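Local coordinates for protein dTDP Sugar Isomerase (Desulfovibrio desulfuricans subsp. desulfuricans str. G20, PDB 3EJK) that probably epimerises the C3' and C5' positions of dTDP-4-dehydro-6-deoxy-glucose to give dTDP-4-dehydro-rhamnose, the sugar nucleotide precursor of dTDP-L-rhamnose, at residues L73-A79 / R114-P120. Numbering follows the deposited sequence.
Sequences LMTQLFA and RLLRIPP
Gln76 pairs with Ile118 and Phe78 with Leu116 where strands 76-79 and 114-118 run antiparallel, the two strand axes 4.6 Å apart at closest approach with their directions at 156°. Each of these two hydrogen-bonded pairs is closed by two backbone bonds, such as Ile118 N to Gln76 O at 2.9 Å, and between them lies the non-hydrogen-bonded pair Leu77 and Arg117. Beyond the strand end, a water accepts from Gln76 NE2 and sits within bonding distance of both Met74 O, at 2.7 Å, and Ile118 O, bridging the two segments. There the ring of Pro120 packs on backbone oxygen, its CG 3.4 Å from Leu73 O.

On the face carrying Gln76, Phe78, Leu116 and Ile118, the Ile118 CD1 methyl sits over one face of the Phe78 ring, offset toward the rim, in a CH-pi contact 4.2 Å from the centroid. Ile118 CG1 lies beside the backbone N (chi1 -58°), and from there an extended chi2 carries CD1 to the ring. The same residue backs Gln76, CB to CB at 3.8 Å, while the amide oxygen of Gln76 is bound by Asn138 ND2. On the other face, Leu77 CD2 lies 3.7 Å from Arg117 CB and also meets Leu115 CD2. The extended Arg117 chain passes the Thr75 CG2 methyl before its NH1 bonds Gly22 O.

Strands 134-140 and 24-31 flank this pair within an antiparallel sheet of the cupin-type beta-sandwich, with the Phe78 ring meeting that of Phe126 from the other sheet, their planes roughly perpendicular, and Gln76 near a bound citrate, probably from the crystallisation liquor, that may mark a pocket.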
ATOM      1  N   LEU A  73      10.860 -15.549  12.029  1.00 23.77           N
ATOM      2  CA  LEU A  73       9.986 -16.415  11.231  1.00 22.58           C
ATOM      3  C   LEU A  73       9.360 -15.749  10.038  1.00 22.04           C
ATOM      4  O   LEU A  73       9.069 -16.396   9.039  1.00 21.88           O
ATOM      5  CB  LEU A  73       8.802 -16.893  12.054  1.00 24.18           C
ATOM      6  CG  LEU A  73       8.913 -17.965  13.112  1.00 27.64           C
ATOM      7  CD1 LEU A  73       9.702 -17.475  14.303  1.00 22.79           C
ATOM      8  CD2 LEU A  73       7.452 -18.340  13.478  1.00 25.81           C
HETATM    9  N   MSE A  74       9.110 -14.455  10.193  1.00 22.81           N
HETATM   10  CA  MSE A  74       8.401 -13.663   9.199  1.00 23.07           C
HETATM   11  C   MSE A  74       9.149 -13.453   7.890  1.00 23.50           C
HETATM   12  O   MSE A  74      10.368 -13.256   7.870  1.00 24.32           O
HETATM   13  CB  MSE A  74       8.047 -12.287   9.792  1.00 22.68           C
HETATM   14  CG  MSE A  74       7.123 -11.473   8.947  1.00 21.81           C
HETATM   15 SE   MSE A  74       6.951  -9.625   9.581  0.75 21.87          SE
HETATM   16  CE  MSE A  74       6.262  -9.957  11.339  1.00 18.92           C
ATOM     17  N   THR A  75       8.370 -13.498   6.808  1.00 23.34           N
ATOM     18  CA  THR A  75       8.842 -13.166   5.461  1.00 24.29           C
ATOM     19  C   THR A  75       8.256 -11.819   5.048  1.00 24.39           C
ATOM     20  O   THR A  75       7.079 -11.545   5.283  1.00 22.84           O
ATOM     21  CB  THR A  75       8.399 -14.219   4.430  1.00 25.08           C
ATOM     22  OG1 THR A  75       9.015 -15.454   4.747  1.00 23.29           O
ATOM     23  CG2 THR A  75       8.759 -13.822   2.993  1.00 27.07           C
ATOM     24  N   GLN A  76       9.087 -11.008   4.398  1.00 23.61           N
ATOM     25  CA  GLN A  76       8.675  -9.686   3.920  1.00 22.62           C
ATOM     26  C   GLN A  76       8.409  -9.736   2.424  1.00 23.65           C
ATOM     27  O   GLN A  76       9.050 -10.489   1.681  1.00 21.28           O
ATOM     28  CB  GLN A  76       9.767  -8.625   4.159  1.00 23.46           C
ATOM     29  CG  GLN A  76      10.549  -8.734   5.465  1.00 23.42           C
ATOM     30  CD  GLN A  76       9.691  -8.802   6.711  1.00 22.29           C
ATOM     31  OE1 GLN A  76       8.705  -8.069   6.854  1.00 23.87           O
ATOM     32  NE2 GLN A  76      10.109  -9.645   7.664  1.00 22.43           N
ATOM     33  N   LEU A  77       7.408  -8.956   2.018  1.00 23.18           N
ATOM     34  CA  LEU A  77       7.065  -8.743   0.594  1.00 23.40           C
ATOM     35  C   LEU A  77       6.896  -7.237   0.385  1.00 22.40           C
ATOM     36  O   LEU A  77       5.852  -6.651   0.674  1.00 21.36           O
ATOM     37  CB  LEU A  77       5.823  -9.511   0.135  1.00 23.79           C
ATOM     38  CG  LEU A  77       5.953 -11.033   0.074  1.00 25.93           C
ATOM     39  CD1 LEU A  77       4.605 -11.655  -0.272  1.00 25.73           C
ATOM     40  CD2 LEU A  77       7.001 -11.433  -0.913  1.00 24.51           C
ATOM     41  N   PHE A  78       7.986  -6.644  -0.091  1.00 23.04           N
ATOM     42  CA  PHE A  78       8.114  -5.205  -0.336  1.00 22.42           C
ATOM     43  C   PHE A  78       7.708  -4.798  -1.735  1.00 22.04           C
ATOM     44  O   PHE A  78       8.100  -5.412  -2.727  1.00 21.94           O
ATOM     45  CB  PHE A  78       9.582  -4.750  -0.222  1.00 23.66           C
ATOM     46  CG  PHE A  78      10.079  -4.492   1.178  1.00 24.68           C
ATOM     47  CD1 PHE A  78       9.424  -4.958   2.286  1.00 29.75           C
ATOM     48  CD2 PHE A  78      11.294  -3.822   1.352  1.00 33.43           C
ATOM     49  CE1 PHE A  78       9.921  -4.716   3.566  1.00 32.63           C
ATOM     50  CE2 PHE A  78      11.813  -3.597   2.635  1.00 32.36           C
ATOM     51  CZ  PHE A  78      11.113  -4.059   3.739  1.00 31.67           C
ATOM     52  N   ALA A  79       6.957  -3.707  -1.776  1.00 21.81           N
ATOM     53  CA  ALA A  79       6.672  -2.994  -3.033  1.00 22.03           C
ATOM     54  C   ALA A  79       6.830  -1.515  -2.731  1.00 21.13           C
ATOM     55  O   ALA A  79       6.618  -1.092  -1.609  1.00 21.75           O
ATOM     56  CB  ALA A  79       5.299  -3.316  -3.630  1.00 22.67           C
ATOM     57  N   ARG A 114       8.895  -3.718  -8.728  1.00 22.86           N
ATOM     58  CA  ARG A 114       8.899  -5.158  -8.473  1.00 22.59           C
ATOM     59  C   ARG A 114       8.593  -5.485  -7.039  1.00 23.14           C
ATOM     60  O   ARG A 114       8.564  -4.610  -6.154  1.00 22.55           O
ATOM     61  CB  ARG A 114      10.262  -5.720  -8.806  1.00 24.38           C
ATOM     62  CG  ARG A 114      10.691  -5.355 -10.234  1.00 26.66           C
ATOM     63  CD  ARG A 114      12.076  -5.841 -10.549  1.00 32.66           C
ATOM     64  NE  ARG A 114      12.361  -5.721 -11.978  1.00 37.43           N
ATOM     65  CZ  ARG A 114      13.161  -4.808 -12.526  1.00 41.07           C
ATOM     66  NH1 ARG A 114      13.786  -3.925 -11.768  1.00 41.42           N
ATOM     67  NH2 ARG A 114      13.350  -4.788 -13.843  1.00 35.44           N
ATOM     68  N   LEU A 115       8.376  -6.775  -6.832  1.00 22.25           N
ATOM     69  CA  LEU A 115       8.082  -7.313  -5.508  1.00 21.75           C
ATOM     70  C   LEU A 115       9.341  -8.049  -5.030  1.00 21.43           C
ATOM     71  O   LEU A 115       9.869  -8.914  -5.715  1.00 20.70           O
ATOM     72  CB  LEU A 115       6.891  -8.269  -5.535  1.00 23.13           C
ATOM     73  CG  LEU A 115       6.327  -8.640  -4.154  1.00 23.16           C
ATOM     74  CD1 LEU A 115       5.577  -7.479  -3.618  1.00 24.42           C
ATOM     75  CD2 LEU A 115       5.391  -9.863  -4.237  1.00 28.77           C
ATOM     76  N   LEU A 116       9.814  -7.640  -3.867  1.00 21.23           N
ATOM     77  CA  LEU A 116      11.014  -8.208  -3.233  1.00 20.60           C
ATOM     78  C   LEU A 116      10.615  -9.069  -2.042  1.00 21.10           C
ATOM     79  O   LEU A 116       9.994  -8.608  -1.103  1.00 21.07           O
ATOM     80  CB  LEU A 116      11.932  -7.084  -2.746  1.00 22.09           C
ATOM     81  CG  LEU A 116      13.112  -7.473  -1.855  1.00 22.76           C
ATOM     82  CD1 LEU A 116      14.029  -8.394  -2.673  1.00 19.13           C
ATOM     83  CD2 LEU A 116      13.856  -6.242  -1.291  1.00 22.85           C
ATOM     84  N   ARG A 117      10.974 -10.341  -2.128  1.00 22.04           N
ATOM     85  CA  ARG A 117      10.739 -11.301  -1.059  1.00 22.60           C
ATOM     86  C   ARG A 117      11.982 -11.371  -0.190  1.00 21.59           C
ATOM     87  O   ARG A 117      13.081 -11.603  -0.692  1.00 19.24           O
ATOM     88  CB  ARG A 117      10.431 -12.688  -1.653  1.00 23.52           C
ATOM     89  CG  ARG A 117      10.244 -13.756  -0.606  1.00 27.51           C
ATOM     90  CD  ARG A 117      10.160 -15.143  -1.238  1.00 33.50           C
ATOM     91  NE  ARG A 117       9.774 -16.107  -0.222  1.00 38.77           N
ATOM     92  CZ  ARG A 117      10.609 -16.938   0.391  1.00 46.66           C
ATOM     93  NH1 ARG A 117      11.889 -16.972   0.061  1.00 46.74           N
ATOM     94  NH2 ARG A 117      10.141 -17.762   1.319  1.00 47.06           N
ATOM     95  N   ILE A 118      11.812 -11.130   1.109  1.00 22.16           N
ATOM     96  CA  ILE A 118      12.944 -11.198   2.048  1.00 21.18           C
ATOM     97  C   ILE A 118      12.667 -12.353   3.002  1.00 22.20           C
ATOM     98  O   ILE A 118      11.729 -12.293   3.801  1.00 21.06           O
ATOM     99  CB  ILE A 118      13.126  -9.900   2.854  1.00 21.68           C
ATOM    100  CG1 ILE A 118      13.333  -8.712   1.916  1.00 18.69           C
ATOM    101  CG2 ILE A 118      14.360 -10.024   3.837  1.00 19.19           C
ATOM    102  CD1 ILE A 118      13.368  -7.366   2.637  1.00 21.11           C
ATOM    103  N   PRO A 119      13.478 -13.420   2.942  1.00 22.57           N
ATOM    104  CA  PRO A 119      13.089 -14.524   3.819  1.00 22.53           C
ATOM    105  C   PRO A 119      13.477 -14.313   5.281  1.00 21.67           C
ATOM    106  O   PRO A 119      14.195 -13.368   5.601  1.00 21.99           O
ATOM    107  CB  PRO A 119      13.818 -15.738   3.217  1.00 23.01           C
ATOM    108  CG  PRO A 119      14.864 -15.200   2.329  1.00 23.12           C
ATOM    109  CD  PRO A 119      14.627 -13.746   2.079  1.00 23.45           C
ATOM    110  N   PRO A 120      12.947 -15.141   6.183  1.00 22.71           N
ATOM    111  CA  PRO A 120      13.379 -14.921   7.557  1.00 23.47           C
ATOM    112  C   PRO A 120      14.862 -15.118   7.803  1.00 23.65           C
ATOM    113  O   PRO A 120      15.575 -15.808   7.059  1.00 22.89           O
ATOM    114  CB  PRO A 120      12.575 -15.949   8.374  1.00 23.66           C
ATOM    115  CG  PRO A 120      11.992 -16.883   7.433  1.00 24.62           C
ATOM    116  CD  PRO A 120      12.047 -16.296   6.046  1.00 24.80           C
TER
HETATM  117  O   HOH W   1      12.107 -11.548   6.724  1.00 14.90           O